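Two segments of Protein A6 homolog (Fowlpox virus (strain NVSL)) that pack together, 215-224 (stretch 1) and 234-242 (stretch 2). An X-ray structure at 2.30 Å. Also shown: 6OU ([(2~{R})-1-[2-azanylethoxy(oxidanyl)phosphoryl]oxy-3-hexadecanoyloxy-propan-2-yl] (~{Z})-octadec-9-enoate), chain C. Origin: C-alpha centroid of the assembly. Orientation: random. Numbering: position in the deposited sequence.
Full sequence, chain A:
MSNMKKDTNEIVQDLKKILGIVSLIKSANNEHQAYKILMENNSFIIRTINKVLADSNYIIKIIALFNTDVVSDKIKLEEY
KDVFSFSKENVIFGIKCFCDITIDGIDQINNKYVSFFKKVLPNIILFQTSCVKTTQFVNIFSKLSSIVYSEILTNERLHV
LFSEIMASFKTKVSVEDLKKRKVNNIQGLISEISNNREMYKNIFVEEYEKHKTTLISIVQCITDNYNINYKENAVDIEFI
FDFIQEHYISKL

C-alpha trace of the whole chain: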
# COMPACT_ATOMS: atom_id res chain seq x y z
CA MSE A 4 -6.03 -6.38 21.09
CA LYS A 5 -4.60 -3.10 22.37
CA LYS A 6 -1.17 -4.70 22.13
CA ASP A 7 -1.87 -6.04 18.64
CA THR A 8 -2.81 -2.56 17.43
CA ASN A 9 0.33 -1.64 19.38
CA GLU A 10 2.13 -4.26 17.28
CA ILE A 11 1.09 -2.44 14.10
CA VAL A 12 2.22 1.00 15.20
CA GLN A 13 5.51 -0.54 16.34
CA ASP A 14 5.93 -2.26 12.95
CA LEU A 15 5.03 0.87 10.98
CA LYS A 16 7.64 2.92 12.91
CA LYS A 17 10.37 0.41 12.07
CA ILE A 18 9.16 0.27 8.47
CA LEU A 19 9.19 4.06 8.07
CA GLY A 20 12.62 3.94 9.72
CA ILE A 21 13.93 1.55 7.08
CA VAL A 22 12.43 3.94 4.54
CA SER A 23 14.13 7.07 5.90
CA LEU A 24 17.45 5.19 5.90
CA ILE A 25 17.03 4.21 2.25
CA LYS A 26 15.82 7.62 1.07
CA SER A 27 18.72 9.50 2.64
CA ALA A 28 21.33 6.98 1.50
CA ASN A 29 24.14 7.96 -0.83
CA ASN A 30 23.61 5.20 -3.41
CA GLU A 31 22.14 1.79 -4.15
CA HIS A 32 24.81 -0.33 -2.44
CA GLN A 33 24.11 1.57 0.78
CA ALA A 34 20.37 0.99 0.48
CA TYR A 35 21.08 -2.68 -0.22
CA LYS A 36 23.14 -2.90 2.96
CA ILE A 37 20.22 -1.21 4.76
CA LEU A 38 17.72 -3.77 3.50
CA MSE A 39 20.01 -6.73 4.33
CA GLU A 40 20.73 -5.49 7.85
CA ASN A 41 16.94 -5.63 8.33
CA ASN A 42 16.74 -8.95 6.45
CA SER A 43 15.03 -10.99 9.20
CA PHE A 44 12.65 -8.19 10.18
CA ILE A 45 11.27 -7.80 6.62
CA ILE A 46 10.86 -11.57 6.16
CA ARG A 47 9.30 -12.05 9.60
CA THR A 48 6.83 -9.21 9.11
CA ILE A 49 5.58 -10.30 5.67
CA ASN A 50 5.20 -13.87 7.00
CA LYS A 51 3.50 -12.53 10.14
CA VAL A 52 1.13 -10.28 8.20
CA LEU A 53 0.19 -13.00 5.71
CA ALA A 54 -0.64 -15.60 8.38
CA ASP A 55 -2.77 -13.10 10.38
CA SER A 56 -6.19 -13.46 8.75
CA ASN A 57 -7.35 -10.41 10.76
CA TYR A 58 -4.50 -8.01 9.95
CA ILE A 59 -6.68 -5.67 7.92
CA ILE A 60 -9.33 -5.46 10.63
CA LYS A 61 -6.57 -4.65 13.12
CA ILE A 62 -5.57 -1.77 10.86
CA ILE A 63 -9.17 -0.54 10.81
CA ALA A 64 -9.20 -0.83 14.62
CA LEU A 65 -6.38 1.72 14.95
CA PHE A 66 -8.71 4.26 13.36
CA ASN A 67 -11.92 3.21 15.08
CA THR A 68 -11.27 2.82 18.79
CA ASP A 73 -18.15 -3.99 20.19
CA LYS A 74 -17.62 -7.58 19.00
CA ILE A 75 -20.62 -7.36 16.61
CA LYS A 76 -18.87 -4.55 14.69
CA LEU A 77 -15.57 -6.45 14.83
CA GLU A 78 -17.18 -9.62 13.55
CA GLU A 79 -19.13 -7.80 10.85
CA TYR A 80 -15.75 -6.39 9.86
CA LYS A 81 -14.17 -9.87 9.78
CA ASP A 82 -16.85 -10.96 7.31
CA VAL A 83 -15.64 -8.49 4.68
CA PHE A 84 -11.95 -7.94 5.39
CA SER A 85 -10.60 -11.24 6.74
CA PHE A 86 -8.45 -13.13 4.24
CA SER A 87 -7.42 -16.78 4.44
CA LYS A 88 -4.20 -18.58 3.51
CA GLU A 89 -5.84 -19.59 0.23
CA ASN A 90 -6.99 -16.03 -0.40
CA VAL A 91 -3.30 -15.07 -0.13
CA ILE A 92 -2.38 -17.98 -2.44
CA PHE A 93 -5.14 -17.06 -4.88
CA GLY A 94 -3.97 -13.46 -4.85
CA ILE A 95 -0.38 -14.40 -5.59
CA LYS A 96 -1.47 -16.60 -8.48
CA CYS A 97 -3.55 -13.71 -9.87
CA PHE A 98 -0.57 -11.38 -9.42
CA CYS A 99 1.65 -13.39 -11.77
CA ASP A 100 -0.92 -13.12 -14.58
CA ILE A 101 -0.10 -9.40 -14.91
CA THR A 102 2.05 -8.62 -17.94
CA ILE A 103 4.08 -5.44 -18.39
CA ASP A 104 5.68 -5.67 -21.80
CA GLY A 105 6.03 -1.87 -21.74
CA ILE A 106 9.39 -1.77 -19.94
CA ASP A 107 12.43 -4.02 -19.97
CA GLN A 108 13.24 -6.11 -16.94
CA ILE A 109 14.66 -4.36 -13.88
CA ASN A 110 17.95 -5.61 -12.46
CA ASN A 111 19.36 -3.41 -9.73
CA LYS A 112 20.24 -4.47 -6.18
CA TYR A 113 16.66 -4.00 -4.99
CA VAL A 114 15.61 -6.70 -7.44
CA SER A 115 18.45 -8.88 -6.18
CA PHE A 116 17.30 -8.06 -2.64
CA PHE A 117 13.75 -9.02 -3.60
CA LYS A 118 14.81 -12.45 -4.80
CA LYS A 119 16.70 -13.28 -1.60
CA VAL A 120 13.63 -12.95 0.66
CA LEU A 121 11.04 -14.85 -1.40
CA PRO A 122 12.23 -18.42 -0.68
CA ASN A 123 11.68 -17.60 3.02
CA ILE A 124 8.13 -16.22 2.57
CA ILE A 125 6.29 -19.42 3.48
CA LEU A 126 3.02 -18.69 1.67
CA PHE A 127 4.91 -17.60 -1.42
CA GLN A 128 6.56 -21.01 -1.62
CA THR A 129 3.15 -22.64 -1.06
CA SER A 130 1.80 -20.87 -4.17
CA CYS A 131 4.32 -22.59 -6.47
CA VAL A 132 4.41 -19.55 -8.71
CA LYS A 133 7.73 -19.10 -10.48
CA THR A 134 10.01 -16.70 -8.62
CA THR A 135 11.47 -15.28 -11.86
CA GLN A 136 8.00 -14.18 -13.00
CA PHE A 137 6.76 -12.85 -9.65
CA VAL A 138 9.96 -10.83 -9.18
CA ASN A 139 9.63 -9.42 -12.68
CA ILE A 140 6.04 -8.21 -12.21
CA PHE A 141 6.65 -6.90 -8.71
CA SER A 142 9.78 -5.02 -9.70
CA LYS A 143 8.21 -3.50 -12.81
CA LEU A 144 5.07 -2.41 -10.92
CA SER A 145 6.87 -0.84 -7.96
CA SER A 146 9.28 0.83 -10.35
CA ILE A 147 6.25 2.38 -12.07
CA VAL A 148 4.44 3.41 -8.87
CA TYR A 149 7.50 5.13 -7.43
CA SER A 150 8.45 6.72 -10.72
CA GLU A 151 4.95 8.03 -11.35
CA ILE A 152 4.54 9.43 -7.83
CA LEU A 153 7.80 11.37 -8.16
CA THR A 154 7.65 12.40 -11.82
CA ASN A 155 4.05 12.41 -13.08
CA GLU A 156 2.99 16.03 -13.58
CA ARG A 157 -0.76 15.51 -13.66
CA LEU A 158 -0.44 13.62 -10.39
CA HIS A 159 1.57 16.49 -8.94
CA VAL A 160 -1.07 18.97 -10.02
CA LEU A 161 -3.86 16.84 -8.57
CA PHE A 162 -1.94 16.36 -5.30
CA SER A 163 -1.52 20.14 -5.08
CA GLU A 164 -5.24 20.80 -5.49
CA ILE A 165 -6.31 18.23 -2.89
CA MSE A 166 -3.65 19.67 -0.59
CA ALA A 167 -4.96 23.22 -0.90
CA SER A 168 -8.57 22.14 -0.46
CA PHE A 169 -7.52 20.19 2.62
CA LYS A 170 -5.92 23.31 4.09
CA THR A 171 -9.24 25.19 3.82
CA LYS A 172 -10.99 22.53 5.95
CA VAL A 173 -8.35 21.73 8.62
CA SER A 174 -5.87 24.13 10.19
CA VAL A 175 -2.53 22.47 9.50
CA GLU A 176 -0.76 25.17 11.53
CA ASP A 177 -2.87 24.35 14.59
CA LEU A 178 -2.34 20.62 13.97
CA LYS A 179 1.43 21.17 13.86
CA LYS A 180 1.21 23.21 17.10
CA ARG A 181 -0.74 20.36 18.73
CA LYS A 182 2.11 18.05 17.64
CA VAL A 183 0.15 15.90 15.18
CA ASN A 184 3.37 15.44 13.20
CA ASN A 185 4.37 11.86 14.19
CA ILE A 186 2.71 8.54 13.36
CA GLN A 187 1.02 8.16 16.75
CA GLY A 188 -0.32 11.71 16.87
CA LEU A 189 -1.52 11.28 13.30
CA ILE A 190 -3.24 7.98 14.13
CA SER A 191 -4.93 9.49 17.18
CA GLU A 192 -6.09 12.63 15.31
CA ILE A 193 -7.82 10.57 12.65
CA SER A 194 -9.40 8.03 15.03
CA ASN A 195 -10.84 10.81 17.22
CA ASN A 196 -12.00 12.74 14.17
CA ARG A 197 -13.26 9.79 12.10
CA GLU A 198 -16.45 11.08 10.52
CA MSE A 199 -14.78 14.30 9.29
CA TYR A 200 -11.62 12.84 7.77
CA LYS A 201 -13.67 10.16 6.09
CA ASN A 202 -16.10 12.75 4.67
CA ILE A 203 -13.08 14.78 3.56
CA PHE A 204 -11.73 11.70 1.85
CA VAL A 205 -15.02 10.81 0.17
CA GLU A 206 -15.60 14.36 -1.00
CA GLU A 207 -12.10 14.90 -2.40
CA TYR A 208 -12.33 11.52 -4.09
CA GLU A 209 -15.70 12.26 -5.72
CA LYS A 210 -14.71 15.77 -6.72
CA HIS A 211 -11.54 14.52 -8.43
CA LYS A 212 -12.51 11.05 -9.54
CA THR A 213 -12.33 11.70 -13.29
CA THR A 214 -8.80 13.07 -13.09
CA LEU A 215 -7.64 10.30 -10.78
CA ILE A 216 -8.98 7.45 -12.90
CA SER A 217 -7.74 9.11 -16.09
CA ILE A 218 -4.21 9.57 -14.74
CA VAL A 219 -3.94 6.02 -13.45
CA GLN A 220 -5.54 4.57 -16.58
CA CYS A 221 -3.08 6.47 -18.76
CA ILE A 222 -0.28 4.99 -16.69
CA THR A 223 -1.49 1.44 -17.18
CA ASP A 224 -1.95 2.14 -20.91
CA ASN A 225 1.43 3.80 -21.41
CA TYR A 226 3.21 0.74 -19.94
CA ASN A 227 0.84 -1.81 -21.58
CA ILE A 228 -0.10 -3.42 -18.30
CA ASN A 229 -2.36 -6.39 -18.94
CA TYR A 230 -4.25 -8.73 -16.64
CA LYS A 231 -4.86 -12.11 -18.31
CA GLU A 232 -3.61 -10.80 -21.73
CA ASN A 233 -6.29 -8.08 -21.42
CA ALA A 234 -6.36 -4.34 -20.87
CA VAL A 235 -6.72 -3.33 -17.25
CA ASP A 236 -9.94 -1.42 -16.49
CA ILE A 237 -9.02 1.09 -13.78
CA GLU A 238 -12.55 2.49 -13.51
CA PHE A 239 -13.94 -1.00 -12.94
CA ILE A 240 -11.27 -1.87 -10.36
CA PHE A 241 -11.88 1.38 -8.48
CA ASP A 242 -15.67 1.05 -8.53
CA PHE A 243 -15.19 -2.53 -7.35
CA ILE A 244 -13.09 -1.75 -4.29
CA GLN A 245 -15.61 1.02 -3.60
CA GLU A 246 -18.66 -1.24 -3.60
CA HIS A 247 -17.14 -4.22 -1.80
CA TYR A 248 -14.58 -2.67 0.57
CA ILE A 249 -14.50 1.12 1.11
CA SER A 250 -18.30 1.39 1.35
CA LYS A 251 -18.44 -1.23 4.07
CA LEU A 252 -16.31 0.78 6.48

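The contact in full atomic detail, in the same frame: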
# COMPACT_ATOMS: atom_id res chain seq x y z
N LEU A 215 -8.47 11.35 -11.38
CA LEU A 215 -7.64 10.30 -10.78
C LEU A 215 -7.66 9.04 -11.63
O LEU A 215 -6.62 8.42 -11.89
CB LEU A 215 -8.10 10.00 -9.36
CG LEU A 215 -7.27 8.84 -8.80
CD1 LEU A 215 -5.84 9.26 -8.60
CD2 LEU A 215 -7.91 8.37 -7.50
N ILE A 216 -8.85 8.62 -12.04
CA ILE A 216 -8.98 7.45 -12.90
C ILE A 216 -8.20 7.66 -14.19
O ILE A 216 -7.42 6.81 -14.62
CB ILE A 216 -10.46 7.17 -13.19
CG1 ILE A 216 -11.19 6.84 -11.88
CG2 ILE A 216 -10.62 6.08 -14.30
CD1 ILE A 216 -10.84 5.50 -11.31
N SER A 217 -8.43 8.81 -14.84
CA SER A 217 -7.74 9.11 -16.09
C SER A 217 -6.24 8.96 -15.96
O SER A 217 -5.61 8.22 -16.72
CB SER A 217 -8.07 10.52 -16.54
OG SER A 217 -7.21 10.91 -17.59
N ILE A 218 -5.65 9.65 -14.97
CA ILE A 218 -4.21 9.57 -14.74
C ILE A 218 -3.77 8.12 -14.60
O ILE A 218 -2.86 7.66 -15.29
CB ILE A 218 -3.83 10.38 -13.49
CG1 ILE A 218 -3.79 11.87 -13.81
CG2 ILE A 218 -2.51 9.87 -12.93
CD1 ILE A 218 -3.57 12.71 -12.59
N VAL A 219 -4.39 7.38 -13.67
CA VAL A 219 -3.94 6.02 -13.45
C VAL A 219 -4.18 5.15 -14.68
O VAL A 219 -3.33 4.33 -15.05
CB VAL A 219 -4.60 5.46 -12.18
CG1 VAL A 219 -4.14 4.04 -11.90
CG2 VAL A 219 -4.23 6.38 -11.02
N GLN A 220 -5.30 5.36 -15.39
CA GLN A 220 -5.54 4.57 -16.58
C GLN A 220 -4.50 4.86 -17.65
O GLN A 220 -4.08 3.95 -18.38
CB GLN A 220 -6.94 4.84 -17.15
CG GLN A 220 -7.22 4.01 -18.43
CD GLN A 220 -7.50 2.55 -18.10
OE1 GLN A 220 -8.39 2.26 -17.30
NE2 GLN A 220 -6.73 1.64 -18.67
N CYS A 221 -4.10 6.12 -17.79
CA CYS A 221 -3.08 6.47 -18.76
C CYS A 221 -1.72 5.93 -18.38
O CYS A 221 -0.88 5.75 -19.25
CB CYS A 221 -2.99 7.99 -18.95
SG CYS A 221 -4.37 8.63 -19.89
N ILE A 222 -1.50 5.67 -17.09
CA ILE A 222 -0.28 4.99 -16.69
C ILE A 222 -0.32 3.54 -17.12
O ILE A 222 0.61 3.03 -17.75
CB ILE A 222 -0.05 5.13 -15.17
CG1 ILE A 222 0.19 6.60 -14.78
CG2 ILE A 222 1.12 4.24 -14.72
CD1 ILE A 222 0.30 6.82 -13.25
N THR A 223 -1.43 2.85 -16.81
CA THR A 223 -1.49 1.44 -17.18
C THR A 223 -1.48 1.27 -18.68
O THR A 223 -0.93 0.29 -19.17
CB THR A 223 -2.72 0.73 -16.57
OG1 THR A 223 -3.92 1.11 -17.26
CG2 THR A 223 -2.84 1.07 -15.12
N ASP A 224 -2.04 2.23 -19.44
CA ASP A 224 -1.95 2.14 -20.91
C ASP A 224 -0.52 2.38 -21.39
O ASP A 224 -0.03 1.67 -22.28
CB ASP A 224 -2.88 3.16 -21.57
CG ASP A 224 -4.36 2.84 -21.41
OD1 ASP A 224 -4.73 1.79 -20.85
OD2 ASP A 224 -5.17 3.68 -21.85
N ALA A 234 -6.48 -5.68 -21.42
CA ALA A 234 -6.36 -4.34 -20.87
C ALA A 234 -6.91 -4.31 -19.46
O ALA A 234 -7.87 -5.01 -19.12
CB ALA A 234 -7.09 -3.33 -21.74
N VAL A 235 -6.28 -3.51 -18.62
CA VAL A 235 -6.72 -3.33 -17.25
C VAL A 235 -7.76 -2.21 -17.27
O VAL A 235 -7.58 -1.20 -17.96
CB VAL A 235 -5.52 -3.03 -16.34
CG1 VAL A 235 -5.93 -2.72 -14.92
CG2 VAL A 235 -4.59 -4.23 -16.31
N ASP A 236 -8.87 -2.41 -16.56
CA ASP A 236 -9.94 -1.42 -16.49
C ASP A 236 -9.88 -0.75 -15.11
O ASP A 236 -10.46 -1.22 -14.12
CB ASP A 236 -11.29 -2.08 -16.78
CG ASP A 236 -12.44 -1.09 -16.92
OD1 ASP A 236 -12.41 -0.00 -16.29
OD2 ASP A 236 -13.41 -1.42 -17.63
N ILE A 237 -9.20 0.39 -15.05
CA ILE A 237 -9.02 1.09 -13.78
C ILE A 237 -10.37 1.47 -13.18
O ILE A 237 -10.62 1.28 -11.98
CB ILE A 237 -8.11 2.31 -13.96
CG1 ILE A 237 -6.72 1.88 -14.43
CG2 ILE A 237 -7.97 3.05 -12.63
CD1 ILE A 237 -6.02 0.96 -13.38
N GLU A 238 -11.23 2.09 -14.00
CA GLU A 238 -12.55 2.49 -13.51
C GLU A 238 -13.25 1.30 -12.85
O GLU A 238 -13.68 1.39 -11.70
CB GLU A 238 -13.38 3.06 -14.68
CG GLU A 238 -14.89 3.31 -14.43
CD GLU A 238 -15.17 4.47 -13.47
OE1 GLU A 238 -14.40 5.45 -13.49
OE2 GLU A 238 -16.17 4.45 -12.74
N PHE A 239 -13.27 0.16 -13.52
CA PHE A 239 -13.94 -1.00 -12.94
C PHE A 239 -13.27 -1.47 -11.65
O PHE A 239 -13.96 -1.84 -10.69
CB PHE A 239 -13.97 -2.13 -13.94
CG PHE A 239 -14.35 -3.41 -13.34
CD1 PHE A 239 -15.69 -3.70 -13.10
CD2 PHE A 239 -13.40 -4.35 -13.00
CE1 PHE A 239 -16.06 -4.90 -12.55
CE2 PHE A 239 -13.76 -5.55 -12.45
CZ PHE A 239 -15.09 -5.83 -12.22
N ILE A 240 -11.94 -1.48 -11.60
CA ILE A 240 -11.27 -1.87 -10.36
C ILE A 240 -11.64 -0.92 -9.23
O ILE A 240 -11.89 -1.34 -8.10
CB ILE A 240 -9.75 -1.90 -10.57
CG1 ILE A 240 -9.36 -3.07 -11.48
CG2 ILE A 240 -9.04 -1.95 -9.19
CD1 ILE A 240 -7.90 -3.07 -11.87
N PHE A 241 -11.65 0.39 -9.52
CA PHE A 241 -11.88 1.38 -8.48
C PHE A 241 -13.33 1.33 -8.00
O PHE A 241 -13.60 1.39 -6.79
CB PHE A 241 -11.52 2.78 -8.99
CG PHE A 241 -10.08 3.16 -8.78
CD1 PHE A 241 -9.06 2.27 -9.08
CD2 PHE A 241 -9.73 4.40 -8.29
CE1 PHE A 241 -7.73 2.60 -8.89
CE2 PHE A 241 -8.39 4.74 -8.10
CZ PHE A 241 -7.38 3.83 -8.41
N ASP A 242 -14.28 1.21 -8.93
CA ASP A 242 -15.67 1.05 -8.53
C ASP A 242 -15.86 -0.23 -7.75
O ASP A 242 -16.76 -0.31 -6.91
CB ASP A 242 -16.61 1.05 -9.73
CG ASP A 242 -16.75 2.42 -10.36
OD1 ASP A 242 -17.30 2.50 -11.48
OD2 ASP A 242 -16.29 3.42 -9.76
C01 6OU C . -0.48 6.45 -8.11
C02 6OU C . 0.39 5.66 -9.09
C03 6OU C . -0.43 4.88 -10.12
C04 6OU C . 0.27 3.60 -10.59
C05 6OU C . -0.59 2.80 -11.58
C06 6OU C . -0.34 1.29 -11.51
C07 6OU C . -1.62 0.50 -11.79
C08 6OU C . -1.32 -0.89 -12.36
C09 6OU C . -2.56 -1.78 -12.40
C10 6OU C . -2.45 -2.97 -11.45
C11 6OU C . -3.76 -3.73 -11.33
C12 6OU C . -3.57 -5.18 -11.76
C13 6OU C . -4.44 -6.14 -10.96
C14 6OU C . -5.20 -7.07 -11.90
C15 6OU C . -6.38 -6.39 -12.57
C16 6OU C . -7.64 -7.17 -12.23
O17 6OU C . -7.55 -8.06 -11.45
O18 6OU C . -8.88 -6.88 -12.80
C19 6OU C . -9.92 -6.84 -11.88
C20 6OU C . -10.59 -8.21 -11.86
C21 6OU C . -11.43 -8.37 -13.13
O22 6OU C . -10.73 -9.21 -14.01
O24 6OU C . -12.14 -11.35 -14.12
O25 6OU C . -10.53 -10.92 -15.89
O26 6OU C . -12.67 -9.54 -15.93
C27 6OU C . -12.45 -8.27 -16.48
N29 6OU C . -13.24 -5.95 -16.26
O30 6OU C . -11.35 -8.46 -10.70
C31 6OU C . -11.69 -7.41 -9.82
O32 6OU C . -12.60 -6.70 -10.06
C33 6OU C . -10.94 -7.20 -8.51
C34 6OU C . -10.08 -5.95 -8.48
C35 6OU C . -9.09 -5.99 -7.33
C36 6OU C . -7.64 -5.98 -7.78
C37 6OU C . -6.88 -4.80 -7.18
C38 6OU C . -5.40 -4.84 -7.54
C39 6OU C . -4.54 -4.71 -6.28
C40 6OU C . -3.20 -4.03 -6.56
C41 6OU C . -2.31 -4.84 -7.10
C42 6OU C . -1.27 -4.09 -7.93
C43 6OU C . -0.71 -2.85 -7.24
C44 6OU C . -0.53 -1.67 -8.20
C45 6OU C . -0.93 -0.31 -7.60
C46 6OU C . -0.16 0.04 -6.32
C47 6OU C . -0.42 1.47 -5.89
C48 6OU C . 0.33 1.84 -4.61
C49 6OU C . -0.20 3.12 -3.97
O HOH W 1 -10.76 2.55 -16.82

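Stretch 1 is one part of a longer helix. Stretch 2 enters as a loop and becomes helical at Ile237. The two helix axes come within 9.9 Å and run at 126° between their N-to-C directions, so the helices cross obliquely rather than lying side by side. The backbones come nearest where the second helix starts: the CA atoms of Gln220 and Ile237 are 5.7 Å apart. Together the stretches bury 461 Å².

Ile237 loses the most surface, 91 Å². Its CA-to-CB bond points toward stretch 1, and its side chain sits as a knob among Ile216, Val219, Gln220 and Thr223. These four residues are spaced one helical turn apart, in pairs, which makes a pocket on the helix surface. Ile237 CD1 lies 3.6 Å from Thr223 CG2 and 3.9 Å from Val219 CG1. Ile237 CG2 lies 4.0 Å from Ile216 CD1. The contacts are methyl to methyl, and the gain is burial of apolar surface.

Ile216 covers nearly as much, 89 Å². Its CA-to-CB bond points sideways, but the end of the side chain comes nearer to stretch 2. Both chi angles are m. Its CD1 reaches Phe241 CD2 at 3.4 Å, one turn beyond Ile237. Leu215 adds to this apolar patch: its CD2 lies at the edge of the Phe241 ring, 3.7 Å from CE2.

Phe241 gives up 59 Å² and Gln220 50 Å². Gln220 supplies the polar part of the contact. Its amide uses both ends. Gln220 NE2 donates to Val235 O at 3.0 Å, and Gln220 OE1 accepts from Ile237 N at 3.0 Å. The first turn of a helix leaves backbone N-H groups without the usual partner four residues back, and here the glutamine serves one of them. NE2 also donates to Asp224 OD1 at 3.0 Å, one turn along its own helix, which helps hold the amide in place.

Asp236 is the N-cap of the second helix. Its OD1 accepts from Phe239 N at 2.9 Å. Water 1 joins this cap to the glutamine: it donates to Gln220 OE1 at 2.4 Å, a very short distance, and to Asp236 OD1 at 3.1 Å. It accepts from Glu238 N at 2.9 Å.

The lipid 6OU also lines this region. Its C05 lies 3.8 Å from Val219 CG1, and its C07 lies 3.6 Å from Thr223 CG2. Thus Val219 and Thr223 touch both Ile237 and the lipid chain.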